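PDB 4RL3: chitinase A from Pteris ryukyuensis, which probably hydrolyses the glycosidic bonds of chitin through its family 18 glycoside hydrolase domain, the catalytic part of a longer protein that also carries LysM modules. Local coordinates for residues Q195-Y200 against L230-Q235; T202-Y207 against A211-S216. All coordinates share one frame; numbering follows the deposited sequence.

Contact 1 of 2, residues Q195-Y200 against L230-Q235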
loop_
_atom_site.group_PDB
_atom_site.type_symbol
_atom_site.label_atom_id
_atom_site.label_comp_id
_atom_site.label_asym_id
_atom_site.label_seq_id
_atom_site.Cartn_x
_atom_site.Cartn_y
_atom_site.Cartn_z
ATOM N N GLN A 195 -11.321 18.833 9.650
ATOM C CA GLN A 195 -12.109 17.720 9.124
ATOM C C GLN A 195 -11.243 16.474 8.926
ATOM O O GLN A 195 -11.682 15.364 9.211
ATOM C CB GLN A 195 -12.765 18.076 7.802
ATOM C CG GLN A 195 -13.919 19.056 7.942
ATOM C CD GLN A 195 -14.493 19.442 6.602
ATOM O OE1 GLN A 195 -13.763 19.829 5.677
ATOM N NE2 GLN A 195 -15.805 19.331 6.470
ATOM N N TYR A 196 -10.019 16.662 8.441
ATOM C CA TYR A 196 -9.124 15.529 8.230
ATOM C C TYR A 196 -8.833 14.799 9.539
ATOM O O TYR A 196 -8.811 13.560 9.585
ATOM C CB TYR A 196 -7.816 15.974 7.584
ATOM C CG TYR A 196 -6.941 14.830 7.100
ATOM C CD1 TYR A 196 -6.144 14.110 7.990
ATOM C CD2 TYR A 196 -6.909 14.475 5.752
ATOM C CE1 TYR A 196 -5.346 13.068 7.546
ATOM C CE2 TYR A 196 -6.125 13.420 5.301
ATOM C CZ TYR A 196 -5.342 12.733 6.211
ATOM O OH TYR A 196 -4.537 11.703 5.790
ATOM N N VAL A 197 -8.573 15.559 10.595
ATOM C CA VAL A 197 -8.350 14.967 11.904
ATOM C C VAL A 197 -9.582 14.147 12.317
ATOM O O VAL A 197 -9.456 13.021 12.804
ATOM C CB VAL A 197 -7.995 16.028 12.968
ATOM C CG1 VAL A 197 -7.968 15.421 14.350
ATOM C CG2 VAL A 197 -6.646 16.661 12.647
ATOM N N SER A 198 -10.775 14.696 12.102
ATOM C CA SER A 198 -12.001 13.956 12.413
ATOM C C SER A 198 -12.133 12.675 11.570
ATOM O O SER A 198 -12.480 11.607 12.089
ATOM C CB SER A 198 -13.231 14.842 12.202
ATOM O OG SER A 198 -13.237 15.954 13.089
ATOM N N LEU A 199 -11.842 12.786 10.284
ATOM C CA LEU A 199 -11.936 11.642 9.373
ATOM C C LEU A 199 -10.927 10.562 9.752
ATOM O O LEU A 199 -11.221 9.356 9.677
ATOM C CB LEU A 199 -11.696 12.085 7.929
ATOM C CG LEU A 199 -12.760 13.013 7.346
ATOM C CD1 LEU A 199 -12.244 13.686 6.087
ATOM C CD2 LEU A 199 -14.042 12.257 7.069
ATOM N N TYR A 200 -9.736 11.000 10.162
ATOM C CA TYR A 200 -8.713 10.087 10.627
ATOM C C TYR A 200 -9.176 9.340 11.880
ATOM O O TYR A 200 -9.006 8.127 11.986
ATOM C CB TYR A 200 -7.375 10.817 10.884
ATOM C CG TYR A 200 -6.357 9.853 11.441
ATOM C CD1 TYR A 200 -6.307 9.584 12.807
ATOM C CD2 TYR A 200 -5.501 9.151 10.602
ATOM C CE1 TYR A 200 -5.415 8.660 13.315
ATOM C CE2 TYR A 200 -4.608 8.225 11.104
ATOM C CZ TYR A 200 -4.570 7.989 12.462
ATOM O OH TYR A 200 -3.716 7.047 12.989
ATOM N N LEU A 230 -0.804 17.695 5.690
ATOM C CA LEU A 230 0.396 17.810 6.505
ATOM C C LEU A 230 0.135 18.617 7.781
ATOM O O LEU A 230 0.632 18.269 8.850
ATOM C CB LEU A 230 1.574 18.363 5.686
ATOM C CG LEU A 230 2.113 17.349 4.669
ATOM C CD1 LEU A 230 2.878 18.022 3.540
ATOM C CD2 LEU A 230 2.955 16.291 5.357
ATOM N N SER A 231 -0.694 19.653 7.672
ATOM C CA SER A 231 -1.123 20.406 8.849
ATOM C C SER A 231 -1.901 19.537 9.849
ATOM O O SER A 231 -1.618 19.550 11.048
ATOM C CB SER A 231 -1.946 21.621 8.427
ATOM O OG SER A 231 -1.140 22.559 7.746
ATOM N N ALA A 232 -2.844 18.753 9.346
ATOM C CA ALA A 232 -3.573 17.801 10.189
ATOM C C ALA A 232 -2.638 16.788 10.831
ATOM O O ALA A 232 -2.797 16.421 11.988
ATOM C CB ALA A 232 -4.631 17.075 9.372
ATOM N N CYS A 233 -1.655 16.324 10.066
ATOM C CA CYS A 233 -0.699 15.353 10.568
ATOM C C CYS A 233 0.135 15.910 11.726
ATOM O O CYS A 233 0.512 15.176 12.624
ATOM C CB CYS A 233 0.210 14.863 9.445
ATOM S SG CYS A 233 -0.584 13.672 8.345
ATOM N N GLN A 234 0.430 17.208 11.691
ATOM C CA GLN A 234 1.147 17.846 12.802
ATOM C C GLN A 234 0.327 17.774 14.104
ATOM O O GLN A 234 0.887 17.543 15.185
ATOM C CB GLN A 234 1.541 19.290 12.448
ATOM C CG GLN A 234 2.339 20.025 13.526
ATOM C CD GLN A 234 3.561 19.258 14.013
ATOM O OE1 GLN A 234 4.489 18.993 13.243
ATOM N NE2 GLN A 234 3.567 18.891 15.295
ATOM N N GLN A 235 -0.991 17.909 13.994
ATOM C CA GLN A 235 -1.870 17.793 15.163
ATOM C C GLN A 235 -1.870 16.372 15.714
ATOM O O GLN A 235 -1.742 16.165 16.910
ATOM C CB GLN A 235 -3.298 18.181 14.812
ATOM C CG GLN A 235 -3.477 19.638 14.434
ATOM C CD GLN A 235 -4.913 19.948 14.070
ATOM O OE1 GLN A 235 -5.852 19.403 14.666
ATOM N NE2 GLN A 235 -5.098 20.815 13.082
#
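Ala232 on helix 226-238 meets Tyr196 and Val197, consecutive residues of helix 193-206. Its methyl CB lies 3.6 Å from Tyr196 CD1 and 3.8 Å from Tyr196 CB. The methyl comes to the ring obliquely and touches the side chain at CB, CG and CD1. In Tyr196, CG is anti to the backbone N (chi1 -169°), and this sends the ring inward past Ala232. Its hydroxyl is hydrogen-bonded to the carbonyl of Ser216, which ties the ring to strand 215-218 of the barrel. Phe184 also meets this ring, with the planes at about 45°.

Val197 uses its CG2 branch, which stands anti to the carbonyl carbon and beside the backbone N. That methyl is 3.9 Å from Ala232 CB and 3.5 Å from Gln235 OE1. Gln235 is extended beyond CG and crosses the valine at about a right angle. Its carbonyl oxygen OE1, rather than NE2, comes against CG2 at the exposed margin of the contact.

The CA atoms of Val197 and Ala232 are 5.8 Å apart, the closest such pair between the segments. The helix segments cross at -61°, with their axes 9.2 Å apart. Ala232 CB is the atom that both Tyr196 and Val197 meet at this crossing. The pairing joins neighbouring outer helices of the TIM barrel. Van der Waals packing of this kind gives little directional preference, and the bond of Tyr196 OH to Ser216 probably adds it.

Contact 2 of 2, residues T202-Y207 against A211-S216; sequences TAASKY and AKVLAS
Val213 CG2 packs against the end of helix 193-206 and the residue that follows it. The methyl is 3.8 Å from Tyr207 CB and 3.5 Å from Tyr207 O. It also lies 4.1 Å from Ala204 CA and touches the backbone of the last helical turn there. In Val213 the CG2 branch is anti to the carbonyl carbon and beside N, while CG1 is anti to N (chi1 -177°). CG2 is therefore the branch that reaches Tyr207.

Tyr207 offers only its CB and carbonyl to the valine. Its ring leads away and packs on Tyr166 and Thr167 of helix 163-173, on Pro158 and on Val180. Val180 also touches the Val213 side chain.

A water ties the two backbones together beside this apolar patch. It donates to Tyr207 O at 2.8 Å and accepts from Lys212 N at 3.0 Å.

Further out, the last helical turn is held by Tyr207 N bonding to Ala204 O at 3.1 Å. Ser205 OG donates to Thr202 O at 2.6 Å, tilted 21° from the carbonyl plane. On the other segment, Lys212 and Leu214 make backbone hydrogen bonds with Val180, which probably help to set the chain with Val213 facing the helix. The hydroxyl of Tyr200 bonds to the carbonyl of Val213.

The contact closes the short turn from a barrel helix into strand 215-218. One valine methyl makes the apolar contact, against Tyr207 CB and the Ala204 backbone. It also borders the Tyr207 carbonyl oxygen, which implies that this buried oxygen relies on the water for its polar partner at this contact.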
loop_
_atom_site.group_PDB
_atom_site.type_symbol
_atom_site.label_atom_id
_atom_site.label_comp_id
_atom_site.label_asym_id
_atom_site.label_seq_id
_atom_site.Cartn_x
_atom_site.Cartn_y
_atom_site.Cartn_z
ATOM N N THR A 202 -12.221 8.681 12.804
ATOM C CA THR A 202 -13.270 7.744 12.454
ATOM C C THR A 202 -12.691 6.483 11.815
ATOM O O THR A 202 -13.053 5.358 12.188
ATOM C CB THR A 202 -14.294 8.401 11.517
ATOM O OG1 THR A 202 -14.994 9.442 12.231
ATOM C CG2 THR A 202 -15.298 7.369 11.013
ATOM N N ALA A 203 -11.796 6.663 10.849
ATOM C CA ALA A 203 -11.151 5.515 10.205
ATOM C C ALA A 203 -10.339 4.706 11.207
ATOM O O ALA A 203 -10.409 3.464 11.250
ATOM C CB ALA A 203 -10.263 5.976 9.060
ATOM N N ALA A 204 -9.587 5.400 12.051
ATOM C CA ALA A 204 -8.790 4.711 13.055
ATOM C C ALA A 204 -9.667 3.859 13.984
ATOM O O ALA A 204 -9.286 2.741 14.353
ATOM C CB ALA A 204 -7.964 5.709 13.853
ATOM N N SER A 205 -10.855 4.356 14.335
ATOM C CA SER A 205 -11.769 3.616 15.212
ATOM C C SER A 205 -12.222 2.269 14.636
ATOM O O SER A 205 -12.600 1.374 15.397
ATOM C CB SER A 205 -12.998 4.469 15.556
ATOM O OG SER A 205 -13.931 4.483 14.503
ATOM N N LYS A 206 -12.169 2.130 13.309
ATOM C CA LYS A 206 -12.587 0.914 12.600
ATOM C C LYS A 206 -11.460 -0.084 12.373
ATOM O O LYS A 206 -11.725 -1.240 12.015
ATOM C CB LYS A 206 -13.176 1.288 11.236
ATOM C CG LYS A 206 -14.406 2.178 11.335
ATOM C CD LYS A 206 -14.772 2.791 9.998
ATOM C CE LYS A 206 -16.009 3.670 10.129
ATOM N NZ LYS A 206 -16.362 4.318 8.837
ATOM N N TYR A 207 -10.216 0.358 12.589
ATOM C CA TYR A 207 -9.024 -0.435 12.275
ATOM C C TYR A 207 -8.069 -0.486 13.464
ATOM O O TYR A 207 -6.846 -0.310 13.330
ATOM C CB TYR A 207 -8.345 0.102 11.014
ATOM C CG TYR A 207 -9.145 -0.231 9.790
ATOM C CD1 TYR A 207 -9.096 -1.517 9.250
ATOM C CD2 TYR A 207 -9.976 0.703 9.187
ATOM C CE1 TYR A 207 -9.840 -1.851 8.139
ATOM C CE2 TYR A 207 -10.717 0.377 8.064
ATOM C CZ TYR A 207 -10.642 -0.911 7.551
ATOM O OH TYR A 207 -11.385 -1.262 6.445
ATOM N N ALA A 211 -3.142 2.845 16.258
ATOM C CA ALA A 211 -1.733 2.470 16.395
ATOM C C ALA A 211 -1.123 2.039 15.080
ATOM O O ALA A 211 0.064 2.235 14.855
ATOM C CB ALA A 211 -1.573 1.353 17.419
ATOM N N LYS A 212 -1.935 1.423 14.224
ATOM C CA LYS A 212 -1.443 0.885 12.960
ATOM C C LYS A 212 -1.935 1.680 11.757
ATOM O O LYS A 212 -1.643 1.324 10.617
ATOM C CB LYS A 212 -1.900 -0.569 12.820
ATOM C CG LYS A 212 -1.287 -1.500 13.844
ATOM C CD LYS A 212 -1.760 -2.931 13.648
ATOM C CE LYS A 212 -0.893 -3.918 14.408
ATOM N NZ LYS A 212 -1.499 -5.271 14.410
ATOM N N VAL A 213 -2.697 2.739 11.985
ATOM C CA VAL A 213 -3.389 3.406 10.888
ATOM C C VAL A 213 -2.593 4.629 10.418
ATOM O O VAL A 213 -2.467 5.616 11.131
ATOM C CB VAL A 213 -4.839 3.793 11.271
ATOM C CG1 VAL A 213 -5.551 4.409 10.078
ATOM C CG2 VAL A 213 -5.600 2.566 11.766
ATOM N N LEU A 214 -2.050 4.541 9.206
ATOM C CA LEU A 214 -1.261 5.635 8.631
ATOM C C LEU A 214 -2.148 6.701 8.004
ATOM O O LEU A 214 -3.175 6.392 7.417
ATOM C CB LEU A 214 -0.291 5.096 7.578
ATOM C CG LEU A 214 0.637 3.976 8.049
ATOM C CD1 LEU A 214 1.453 3.486 6.875
ATOM C CD2 LEU A 214 1.526 4.427 9.191
ATOM N N ALA A 215 -1.745 7.965 8.141
ATOM C CA ALA A 215 -2.360 9.043 7.394
ATOM C C ALA A 215 -1.833 9.001 5.982
ATOM O O ALA A 215 -0.804 8.380 5.716
ATOM C CB ALA A 215 -2.040 10.383 8.033
ATOM N N SER A 216 -2.532 9.656 5.066
ATOM C CA SER A 216 -2.132 9.659 3.666
ATOM C C SER A 216 -2.713 10.811 2.865
ATOM O O SER A 216 -3.690 11.472 3.270
ATOM C CB SER A 216 -2.514 8.345 2.986
ATOM O OG SER A 216 -3.910 8.127 3.050
HETATM O O HOH W 1 -4.762 0.585 14.933
#

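Both contacts use helix 193-206, contact 1 its earlier turns and contact 2 its C-terminal end. Their centres are 12 Å apart, on the same side of the chain's centre. Contact 2 is nested inside the loop that contact 1 closes. The chain runs from helix 193-206 through strand 215-218 to helix 226-238, an alpha-beta-alpha passage of the TIM barrel. Tyrosine hydroxyls of the first helix reach backbone carbonyls in and just before the strand, and so link the two contacts. Cys233 and Tyr196 also pack on Ala215. Together the two contacts probably hold two outer helices and the strand between them as one packed unit of the barrel wall.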